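Local structure of glutamate--tRNA ligase, cytoplasmic (Saccharomyces cerevisiae, 2HRA) at residues T22-A33 / K54-K65; A35-L46 / F74-F85. The protein attaches glutamate to tRNA(Glu) at the expense of ATP, and is represented here by its N-terminal GST-fold domain, which joins the cofactor Arc1p. All coordinates share one frame; numbering follows the deposited sequence.

Contact 1: residues T22-A33 / K54-K65; sequences TLTINGKAPIVA and KLVDDKKAPAAK
The side-chain oxygen of N26 is gripped from both faces of its amide: D58 N donates to OD1 across the contact at 3.1 Å, and K28 N reaches the same OD1 from the opposite face at 2.9 Å, closing an Asx turn. With CG anti to the backbone N (chi1 -178°), the amide of N26 reaches into the loop 57-63. There ND2 donates to P62 O at 3.3 Å, with that oxygen in the amide plane, and weakly to A61 O; its approach to D58 O is so short that the distance is doubtful. Cut back to an alanine, N26 would probably leave P62 O and D58 N without their mate and the loop freer to shift. Beyond it, K28 NZ meets D57 OD1 at 3.1 Å from above the carboxylate plane, a salt bridge at the exposed end. Water 1 links N26 O and A63 O to A33 N. Strand 22-26 is central, parallel to 54-56 through I25 N to K54 O (2.9 Å) and antiparallel to 64-65 through T24 N to K65 O (2.9 Å). T24 CG2 lies 3.5 Å from V56 CG1. L23 and I25 pack on helix 34-46, while L55 lies against helix 180-195.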
loop_
_atom_site.group_PDB
_atom_site.type_symbol
_atom_site.label_atom_id
_atom_site.label_comp_id
_atom_site.label_asym_id
_atom_site.label_seq_id
_atom_site.Cartn_x
_atom_site.Cartn_y
_atom_site.Cartn_z
ATOM N N THR A 22 -16.037 -5.226 4.236
ATOM C CA THR A 22 -15.161 -5.127 5.398
ATOM C C THR A 22 -13.740 -5.462 4.975
ATOM O O THR A 22 -13.531 -6.449 4.259
ATOM C CB THR A 22 -15.607 -6.070 6.514
ATOM O OG1 THR A 22 -16.978 -5.792 6.808
ATOM C CG2 THR A 22 -14.755 -5.858 7.776
ATOM N N LEU A 23 -12.797 -4.604 5.368
ATOM C CA LEU A 23 -11.363 -4.879 5.211
ATOM C C LEU A 23 -10.709 -5.026 6.570
ATOM O O LEU A 23 -10.588 -4.064 7.328
ATOM C CB LEU A 23 -10.656 -3.758 4.436
ATOM C CG LEU A 23 -9.126 -3.896 4.210
ATOM C CD1 LEU A 23 -8.819 -5.149 3.431
ATOM C CD2 LEU A 23 -8.543 -2.641 3.532
ATOM N N THR A 24 -10.243 -6.234 6.867
ATOM C CA THR A 24 -9.495 -6.453 8.085
ATOM C C THR A 24 -8.002 -6.202 7.844
ATOM O O THR A 24 -7.441 -6.667 6.854
ATOM C CB THR A 24 -9.753 -7.874 8.620
ATOM O OG1 THR A 24 -11.172 -8.136 8.609
ATOM C CG2 THR A 24 -9.215 -8.008 10.032
ATOM N N ILE A 25 -7.372 -5.441 8.730
ATOM C CA ILE A 25 -5.939 -5.155 8.671
ATOM C C ILE A 25 -5.296 -5.618 9.960
ATOM O O ILE A 25 -5.775 -5.290 11.015
ATOM C CB ILE A 25 -5.651 -3.642 8.466
ATOM C CG1 ILE A 25 -6.285 -3.154 7.161
ATOM C CG2 ILE A 25 -4.151 -3.377 8.366
ATOM C CD1 ILE A 25 -5.497 -3.592 5.901
ATOM N N ASN A 26 -4.200 -6.377 9.851
ATOM C CA ASN A 26 -3.537 -7.021 10.990
ATOM C C ASN A 26 -2.289 -6.237 11.376
ATOM O O ASN A 26 -1.369 -6.153 10.589
ATOM C CB ASN A 26 -3.148 -8.448 10.583
ATOM C CG ASN A 26 -2.485 -9.248 11.705
ATOM O OD1 ASN A 26 -2.192 -8.728 12.791
ATOM N ND2 ASN A 26 -2.245 -10.536 11.438
ATOM N N GLY A 27 -2.243 -5.684 12.589
ATOM C CA GLY A 27 -1.096 -4.896 13.048
ATOM C C GLY A 27 0.136 -5.681 13.498
ATOM O O GLY A 27 1.199 -5.088 13.769
ATOM N N LYS A 28 0.023 -7.008 13.584
ATOM C CA LYS A 28 1.184 -7.846 13.916
ATOM C C LYS A 28 1.713 -8.636 12.711
ATOM O O LYS A 28 2.647 -9.409 12.843
ATOM C CB LYS A 28 0.875 -8.749 15.122
ATOM C CG LYS A 28 1.444 -8.191 16.450
ATOM C CD LYS A 28 0.701 -8.699 17.647
ATOM C CE LYS A 28 1.121 -7.985 18.930
ATOM N NZ LYS A 28 0.155 -8.251 20.065
ATOM N N ALA A 29 1.139 -8.393 11.534
ATOM C CA ALA A 29 1.648 -8.932 10.280
ATOM C C ALA A 29 3.075 -8.466 10.088
ATOM O O ALA A 29 3.328 -7.273 10.158
ATOM C CB ALA A 29 0.804 -8.443 9.124
ATOM N N PRO A 30 4.017 -9.401 9.822
ATOM C CA PRO A 30 5.400 -8.950 9.640
ATOM C C PRO A 30 5.591 -8.082 8.429
ATOM O O PRO A 30 6.506 -7.300 8.397
ATOM C CB PRO A 30 6.219 -10.252 9.545
ATOM C CG PRO A 30 5.236 -11.336 9.300
ATOM C CD PRO A 30 3.873 -10.865 9.729
ATOM N N ILE A 31 4.738 -8.220 7.430
ATOM C CA ILE A 31 4.679 -7.278 6.344
ATOM C C ILE A 31 3.267 -6.721 6.357
ATOM O O ILE A 31 2.328 -7.373 5.914
ATOM C CB ILE A 31 4.979 -7.941 4.981
ATOM C CG1 ILE A 31 6.278 -8.767 5.064
ATOM C CG2 ILE A 31 5.005 -6.884 3.873
ATOM C CD1 ILE A 31 6.504 -9.679 3.812
ATOM N N VAL A 32 3.136 -5.512 6.882
ATOM C CA VAL A 32 1.847 -4.835 7.062
ATOM C C VAL A 32 1.204 -4.476 5.722
ATOM O O VAL A 32 1.894 -4.031 4.785
ATOM C CB VAL A 32 2.051 -3.573 7.959
ATOM C CG1 VAL A 32 0.753 -2.725 8.052
ATOM C CG2 VAL A 32 2.542 -3.992 9.354
ATOM N N ALA A 33 -0.111 -4.676 5.641
ATOM C CA ALA A 33 -0.882 -4.508 4.418
ATOM C C ALA A 33 -1.171 -3.039 4.104
ATOM O O ALA A 33 -2.325 -2.615 3.979
ATOM C CB ALA A 33 -2.177 -5.302 4.508
ATOM N N LYS A 54 -11.543 -2.949 9.830
ATOM C CA LYS A 54 -11.575 -3.711 11.073
ATOM C C LYS A 54 -10.143 -4.126 11.388
ATOM O O LYS A 54 -9.365 -4.391 10.480
ATOM C CB LYS A 54 -12.456 -4.947 10.934
ATOM C CG LYS A 54 -12.669 -5.720 12.242
ATOM C CD LYS A 54 -12.652 -7.228 12.027
ATOM C CE LYS A 54 -12.766 -8.006 13.345
ATOM N NZ LYS A 54 -11.484 -8.035 14.135
ATOM N N LEU A 55 -9.807 -4.147 12.671
ATOM C CA LEU A 55 -8.461 -4.448 13.121
ATOM C C LEU A 55 -8.348 -5.778 13.833
ATOM O O LEU A 55 -9.218 -6.170 14.616
ATOM C CB LEU A 55 -7.976 -3.400 14.098
ATOM C CG LEU A 55 -8.074 -1.961 13.684
ATOM C CD1 LEU A 55 -7.934 -1.119 14.950
ATOM C CD2 LEU A 55 -7.012 -1.622 12.636
ATOM N N VAL A 56 -7.247 -6.463 13.561
ATOM C CA VAL A 56 -6.831 -7.597 14.380
ATOM C C VAL A 56 -5.365 -7.356 14.689
ATOM O O VAL A 56 -4.736 -6.506 14.069
ATOM C CB VAL A 56 -7.098 -8.942 13.687
ATOM C CG1 VAL A 56 -8.588 -9.035 13.324
ATOM C CG2 VAL A 56 -6.204 -9.128 12.438
ATOM N N ASP A 57 -4.839 -8.063 15.679
ATOM C CA ASP A 57 -3.482 -7.825 16.140
ATOM C C ASP A 57 -2.951 -9.165 16.587
ATOM O O ASP A 57 -2.875 -9.472 17.778
ATOM C CB ASP A 57 -3.471 -6.799 17.275
ATOM C CG ASP A 57 -2.105 -6.183 17.504
ATOM O OD1 ASP A 57 -1.646 -6.206 18.657
ATOM O OD2 ASP A 57 -1.483 -5.678 16.548
ATOM N N ASP A 58 -2.620 -9.984 15.598
ATOM C CA ASP A 58 -2.254 -11.362 15.861
ATOM C C ASP A 58 -1.428 -11.831 14.699
ATOM O O ASP A 58 -1.912 -11.846 13.577
ATOM C CB ASP A 58 -3.512 -12.216 15.990
ATOM C CG ASP A 58 -3.201 -13.673 16.244
ATOM O OD1 ASP A 58 -2.002 -14.030 16.346
ATOM O OD2 ASP A 58 -4.167 -14.466 16.349
ATOM N N LYS A 59 -0.183 -12.208 14.971
ATOM C CA LYS A 59 0.714 -12.624 13.907
ATOM C C LYS A 59 0.306 -13.959 13.279
ATOM O O LYS A 59 0.775 -14.276 12.185
ATOM C CB LYS A 59 2.144 -12.721 14.406
ATOM C CG LYS A 59 3.137 -12.761 13.274
ATOM C CD LYS A 59 4.368 -13.514 13.634
ATOM C CE LYS A 59 4.946 -14.103 12.369
ATOM N NZ LYS A 59 6.385 -14.070 12.430
ATOM N N LYS A 60 -0.570 -14.718 13.935
ATOM C CA LYS A 60 -1.110 -15.946 13.340
ATOM C C LYS A 60 -2.475 -15.713 12.676
ATOM O O LYS A 60 -3.407 -16.500 12.828
ATOM C CB LYS A 60 -1.211 -17.057 14.395
ATOM C CG LYS A 60 0.118 -17.440 15.019
ATOM C CD LYS A 60 -0.067 -18.353 16.244
ATOM C CE LYS A 60 1.273 -18.547 16.974
ATOM N NZ LYS A 60 1.301 -19.679 17.959
ATOM N N ALA A 61 -2.580 -14.621 11.936
ATOM C CA ALA A 61 -3.794 -14.302 11.188
ATOM C C ALA A 61 -3.324 -13.681 9.881
ATOM O O ALA A 61 -2.219 -13.124 9.833
ATOM C CB ALA A 61 -4.664 -13.323 11.958
ATOM N N PRO A 62 -4.138 -13.791 8.813
ATOM C CA PRO A 62 -3.826 -13.129 7.563
ATOM C C PRO A 62 -3.466 -11.659 7.778
ATOM O O PRO A 62 -3.961 -11.016 8.703
ATOM C CB PRO A 62 -5.133 -13.245 6.765
ATOM C CG PRO A 62 -5.796 -14.450 7.286
ATOM C CD PRO A 62 -5.380 -14.583 8.722
ATOM N N ALA A 63 -2.610 -11.144 6.914
ATOM C CA ALA A 63 -2.245 -9.744 6.936
ATOM C C ALA A 63 -3.439 -8.836 6.641
ATOM O O ALA A 63 -3.510 -7.695 7.110
ATOM C CB ALA A 63 -1.155 -9.494 5.915
ATOM N N ALA A 64 -4.359 -9.337 5.833
ATOM C CA ALA A 64 -5.506 -8.566 5.400
ATOM C C ALA A 64 -6.555 -9.524 4.852
ATOM O O ALA A 64 -6.249 -10.633 4.398
ATOM C CB ALA A 64 -5.072 -7.531 4.332
ATOM N N LYS A 65 -7.811 -9.103 4.914
ATOM C CA LYS A 65 -8.892 -9.927 4.445
ATOM C C LYS A 65 -9.953 -8.968 3.901
ATOM O O LYS A 65 -10.266 -8.002 4.551
ATOM C CB LYS A 65 -9.411 -10.688 5.659
ATOM C CG LYS A 65 -10.106 -11.971 5.428
ATOM C CD LYS A 65 -10.884 -12.304 6.700
ATOM C CE LYS A 65 -11.088 -13.742 6.928
ATOM N NZ LYS A 65 -11.892 -13.842 8.193
HETATM O O HOH W 1 -1.538 -6.069 7.804
#

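Contact 2: residues A35-L46 / F74-F85; sequences AELIAARIVNAL and FNKITSKFAAIF
Helices 35-46 and 74-80 are the two nearly parallel helices of the thioredoxin-like half of this GST fold, their axes 9.6 Å apart at an angle of 16°. A39, facing the partner helix, is small enough to let several groups close on it: its CB touches I77 CG2, F74 CE1 and F85 CZ. The F74 ring turns its edge to the first of these helices, with CE1 3.6 Å from A35 O, which lies in the ring plane. F85 does likewise one turn further on, bringing CZ to 3.5 Å from A39 O; I84 CG2 sits over the centre of one face of F85, and T78 OG1 lies toward the rim of the other. These helices follow strands 21-26 and 64-66, and the second of them ends in a turn after K80, where F81 O accepts from both I84 N and F85 N. V43 packs against that turn. Its CG1, anti to the backbone N (chi1 170°), lies over one face of the F81 ring in a CH-pi contact, 3.9 Å from the ring centroid, while CG2 meets F85 CE1 at 3.5 Å. I84 CD1 is pressed tightly onto V43 CA at 3.3 Å, and I84 CG2 reaches I42 CG2 and L46 CD1. At the other end a water joins E36 OE2 to F74 N near the start of helix 73-80.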
loop_
_atom_site.group_PDB
_atom_site.type_symbol
_atom_site.label_atom_id
_atom_site.label_comp_id
_atom_site.label_asym_id
_atom_site.label_seq_id
_atom_site.Cartn_x
_atom_site.Cartn_y
_atom_site.Cartn_z
ATOM N N ALA A 35 -0.641 -1.312 1.366
ATOM C CA ALA A 35 -1.209 -1.069 0.053
ATOM C C ALA A 35 -2.728 -1.192 0.076
ATOM O O ALA A 35 -3.438 -0.370 -0.497
ATOM C CB ALA A 35 -0.629 -2.022 -0.952
ATOM N N GLU A 36 -3.183 -2.242 0.758
ATOM C CA GLU A 36 -4.573 -2.602 0.930
ATOM C C GLU A 36 -5.258 -1.543 1.729
ATOM O O GLU A 36 -6.331 -1.085 1.349
ATOM C CB GLU A 36 -4.699 -3.955 1.650
ATOM C CG GLU A 36 -4.261 -5.176 0.813
ATOM C CD GLU A 36 -2.713 -5.438 0.826
ATOM O OE1 GLU A 36 -1.948 -4.650 1.395
ATOM O OE2 GLU A 36 -2.268 -6.463 0.262
ATOM N N LEU A 37 -4.651 -1.136 2.836
ATOM C CA LEU A 37 -5.215 -0.072 3.649
ATOM C C LEU A 37 -5.338 1.246 2.886
ATOM O O LEU A 37 -6.346 1.937 3.030
ATOM C CB LEU A 37 -4.416 0.135 4.939
ATOM C CG LEU A 37 -4.789 1.306 5.871
ATOM C CD1 LEU A 37 -6.127 1.151 6.574
ATOM C CD2 LEU A 37 -3.672 1.442 6.906
ATOM N N ILE A 38 -4.323 1.610 2.098
ATOM C CA ILE A 38 -4.348 2.895 1.377
ATOM C C ILE A 38 -5.438 2.847 0.277
ATOM O O ILE A 38 -6.237 3.789 0.086
ATOM C CB ILE A 38 -2.892 3.267 0.845
ATOM C CG1 ILE A 38 -1.953 3.570 2.017
ATOM C CG2 ILE A 38 -2.895 4.516 -0.016
ATOM C CD1 ILE A 38 -0.468 3.668 1.641
ATOM N N ALA A 39 -5.530 1.708 -0.393
ATOM C CA ALA A 39 -6.577 1.482 -1.390
ATOM C C ALA A 39 -7.962 1.793 -0.826
ATOM O O ALA A 39 -8.796 2.410 -1.504
ATOM C CB ALA A 39 -6.509 0.045 -1.908
ATOM N N ALA A 40 -8.209 1.295 0.395
ATOM C CA ALA A 40 -9.469 1.463 1.105
ATOM C C ALA A 40 -9.650 2.905 1.500
ATOM O O ALA A 40 -10.728 3.429 1.409
ATOM C CB ALA A 40 -9.516 0.555 2.352
ATOM N N ARG A 41 -8.580 3.569 1.917
ATOM C CA ARG A 41 -8.669 4.994 2.218
ATOM C C ARG A 41 -9.023 5.827 0.998
ATOM O O ARG A 41 -9.792 6.793 1.102
ATOM C CB ARG A 41 -7.382 5.480 2.880
ATOM C CG ARG A 41 -7.209 4.846 4.245
ATOM C CD ARG A 41 -5.777 4.855 4.753
ATOM N NE ARG A 41 -5.216 6.194 4.962
ATOM C CZ ARG A 41 -5.346 6.946 6.066
ATOM N NH1 ARG A 41 -6.093 6.575 7.114
ATOM N NH2 ARG A 41 -4.763 8.129 6.102
ATOM N N ILE A 42 -8.487 5.442 -0.161
ATOM C CA ILE A 42 -8.810 6.119 -1.407
ATOM C C ILE A 42 -10.285 5.918 -1.743
ATOM O O ILE A 42 -11.009 6.858 -2.067
ATOM C CB ILE A 42 -7.882 5.632 -2.569
ATOM C CG1 ILE A 42 -6.431 6.054 -2.269
ATOM C CG2 ILE A 42 -8.405 6.204 -3.943
ATOM C CD1 ILE A 42 -5.315 5.294 -3.083
ATOM N N VAL A 43 -10.738 4.678 -1.638
ATOM C CA VAL A 43 -12.128 4.352 -1.913
ATOM C C VAL A 43 -13.093 5.165 -1.019
ATOM O O VAL A 43 -14.036 5.829 -1.515
ATOM C CB VAL A 43 -12.372 2.842 -1.729
ATOM C CG1 VAL A 43 -13.865 2.527 -1.762
ATOM C CG2 VAL A 43 -11.627 2.046 -2.786
ATOM N N ASN A 44 -12.859 5.155 0.289
ATOM C CA ASN A 44 -13.763 5.889 1.193
ATOM C C ASN A 44 -13.648 7.404 1.067
ATOM O O ASN A 44 -14.614 8.108 1.355
ATOM C CB ASN A 44 -13.556 5.495 2.649
ATOM C CG ASN A 44 -14.015 4.076 2.965
ATOM O OD1 ASN A 44 -14.996 3.550 2.426
ATOM N ND2 ASN A 44 -13.326 3.471 3.882
ATOM N N ALA A 45 -12.469 7.901 0.663
ATOM C CA ALA A 45 -12.292 9.316 0.359
ATOM C C ALA A 45 -13.226 9.788 -0.745
ATOM O O ALA A 45 -13.766 10.878 -0.659
ATOM C CB ALA A 45 -10.869 9.619 -0.032
ATOM N N LEU A 46 -13.388 8.956 -1.780
ATOM C CA LEU A 46 -14.219 9.271 -2.953
ATOM C C LEU A 46 -15.614 8.681 -2.944
ATOM O O LEU A 46 -16.438 9.038 -3.771
ATOM C CB LEU A 46 -13.526 8.769 -4.218
ATOM C CG LEU A 46 -12.136 9.307 -4.479
ATOM C CD1 LEU A 46 -11.615 8.685 -5.747
ATOM C CD2 LEU A 46 -12.204 10.835 -4.578
ATOM N N PHE A 74 -5.381 -7.072 -2.358
ATOM C CA PHE A 74 -5.220 -5.800 -3.052
ATOM C C PHE A 74 -6.050 -5.795 -4.324
ATOM O O PHE A 74 -6.896 -4.904 -4.535
ATOM C CB PHE A 74 -3.769 -5.521 -3.416
ATOM C CG PHE A 74 -3.556 -4.151 -4.016
ATOM C CD1 PHE A 74 -3.644 -3.016 -3.227
ATOM C CD2 PHE A 74 -3.271 -4.003 -5.364
ATOM C CE1 PHE A 74 -3.461 -1.744 -3.778
ATOM C CE2 PHE A 74 -3.070 -2.743 -5.912
ATOM C CZ PHE A 74 -3.161 -1.611 -5.114
ATOM N N ASN A 75 -5.810 -6.784 -5.179
ATOM C CA ASN A 75 -6.492 -6.824 -6.458
ATOM C C ASN A 75 -8.004 -6.975 -6.336
ATOM O O ASN A 75 -8.756 -6.527 -7.212
ATOM C CB ASN A 75 -5.944 -7.942 -7.315
ATOM C CG ASN A 75 -4.609 -7.597 -7.940
ATOM O OD1 ASN A 75 -4.401 -6.489 -8.442
ATOM N ND2 ASN A 75 -3.697 -8.562 -7.935
ATOM N N LYS A 76 -8.443 -7.641 -5.277
ATOM C CA LYS A 76 -9.849 -7.766 -5.020
ATOM C C LYS A 76 -10.452 -6.407 -4.657
ATOM O O LYS A 76 -11.547 -6.108 -5.080
ATOM C CB LYS A 76 -10.114 -8.833 -3.951
ATOM C CG LYS A 76 -9.818 -10.249 -4.442
ATOM C CD LYS A 76 -10.219 -11.318 -3.445
ATOM C CE LYS A 76 -10.488 -12.653 -4.131
ATOM N NZ LYS A 76 -9.260 -13.369 -4.566
ATOM N N ILE A 77 -9.733 -5.561 -3.922
ATOM C CA ILE A 77 -10.279 -4.228 -3.592
ATOM C C ILE A 77 -10.444 -3.409 -4.879
ATOM O O ILE A 77 -11.472 -2.769 -5.158
ATOM C CB ILE A 77 -9.346 -3.487 -2.626
ATOM C CG1 ILE A 77 -9.209 -4.266 -1.311
ATOM C CG2 ILE A 77 -9.847 -2.040 -2.376
ATOM C CD1 ILE A 77 -8.040 -3.791 -0.465
ATOM N N THR A 78 -9.410 -3.534 -5.681
ATOM C CA THR A 78 -9.163 -2.789 -6.885
ATOM C C THR A 78 -10.206 -3.104 -7.969
ATOM O O THR A 78 -10.675 -2.203 -8.637
ATOM C CB THR A 78 -7.737 -3.128 -7.306
ATOM O OG1 THR A 78 -6.849 -2.088 -6.832
ATOM C CG2 THR A 78 -7.629 -3.446 -8.756
ATOM N N SER A 79 -10.560 -4.379 -8.087
ATOM C CA SER A 79 -11.518 -4.864 -9.070
ATOM C C SER A 79 -12.960 -4.678 -8.598
ATOM O O SER A 79 -13.879 -4.432 -9.406
ATOM C CB SER A 79 -11.220 -6.337 -9.354
ATOM O OG SER A 79 -12.280 -6.919 -10.077
ATOM N N LYS A 80 -13.157 -4.796 -7.288
ATOM C CA LYS A 80 -14.453 -4.545 -6.662
ATOM C C LYS A 80 -14.807 -3.076 -6.790
ATOM O O LYS A 80 -15.969 -2.735 -7.054
ATOM C CB LYS A 80 -14.399 -4.905 -5.185
ATOM C CG LYS A 80 -15.733 -5.108 -4.509
ATOM C CD LYS A 80 -15.505 -5.197 -2.999
ATOM C CE LYS A 80 -16.400 -6.188 -2.320
ATOM N NZ LYS A 80 -17.802 -5.690 -2.221
ATOM N N PHE A 81 -13.823 -2.208 -6.578
ATOM C CA PHE A 81 -14.073 -0.772 -6.667
ATOM C C PHE A 81 -13.491 -0.200 -7.949
ATOM O O PHE A 81 -12.773 0.796 -7.937
ATOM C CB PHE A 81 -13.568 -0.076 -5.405
ATOM C CG PHE A 81 -14.286 -0.527 -4.167
ATOM C CD1 PHE A 81 -13.723 -1.449 -3.313
ATOM C CD2 PHE A 81 -15.570 -0.069 -3.899
ATOM C CE1 PHE A 81 -14.394 -1.877 -2.197
ATOM C CE2 PHE A 81 -16.247 -0.497 -2.790
ATOM C CZ PHE A 81 -15.660 -1.409 -1.939
ATOM N N ALA A 82 -13.854 -0.830 -9.067
ATOM C CA ALA A 82 -13.273 -0.487 -10.368
ATOM C C ALA A 82 -13.617 0.934 -10.813
ATOM O O ALA A 82 -12.827 1.571 -11.510
ATOM C CB ALA A 82 -13.713 -1.495 -11.419
ATOM N N ALA A 83 -14.774 1.430 -10.371
ATOM C CA ALA A 83 -15.194 2.812 -10.593
ATOM C C ALA A 83 -14.204 3.825 -10.062
ATOM O O ALA A 83 -14.022 4.876 -10.673
ATOM C CB ALA A 83 -16.576 3.065 -9.959
ATOM N N ILE A 84 -13.579 3.513 -8.925
ATOM C CA ILE A 84 -12.557 4.366 -8.331
ATOM C C ILE A 84 -11.182 4.163 -8.980
ATOM O O ILE A 84 -10.508 5.132 -9.335
ATOM C CB ILE A 84 -12.487 4.151 -6.783
ATOM C CG1 ILE A 84 -13.830 4.650 -6.186
ATOM C CG2 ILE A 84 -11.217 4.839 -6.159
ATOM C CD1 ILE A 84 -13.834 4.802 -4.685
ATOM N N PHE A 85 -10.777 2.903 -9.108
ATOM C CA PHE A 85 -9.493 2.562 -9.721
ATOM C C PHE A 85 -9.703 2.426 -11.222
ATOM O O PHE A 85 -9.754 1.328 -11.754
ATOM C CB PHE A 85 -8.932 1.299 -9.063
ATOM C CG PHE A 85 -8.665 1.490 -7.610
ATOM C CD1 PHE A 85 -9.553 1.005 -6.654
ATOM C CD2 PHE A 85 -7.586 2.257 -7.201
ATOM C CE1 PHE A 85 -9.326 1.246 -5.302
ATOM C CE2 PHE A 85 -7.353 2.497 -5.864
ATOM C CZ PHE A 85 -8.240 1.990 -4.906
HETATM O O HOH W 2 -2.940 -8.313 -1.715
#

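In the fold
Contacts 1 and 2 share the beta-alpha-beta unit: strand 21-26 of contact 1 runs on into helix 34-46 of contact 2, which leads back to strand 51-56. Their centres lie about 17 Å apart, yet they touch where L23 CD2 packs on A40 CB (3.5 Å) and I25 CD1 on L37 CB. Contact 1 is held by backbone and amide hydrogen bonds, with buried strand residues giving way to exposed lysines and a salt bridge in the loops. Contact 2 has no direct hydrogen bond across it; nearer the middle of the chain, it relies on aliphatic and aromatic packing, with F74 also meeting helices 90-104 and 137-148.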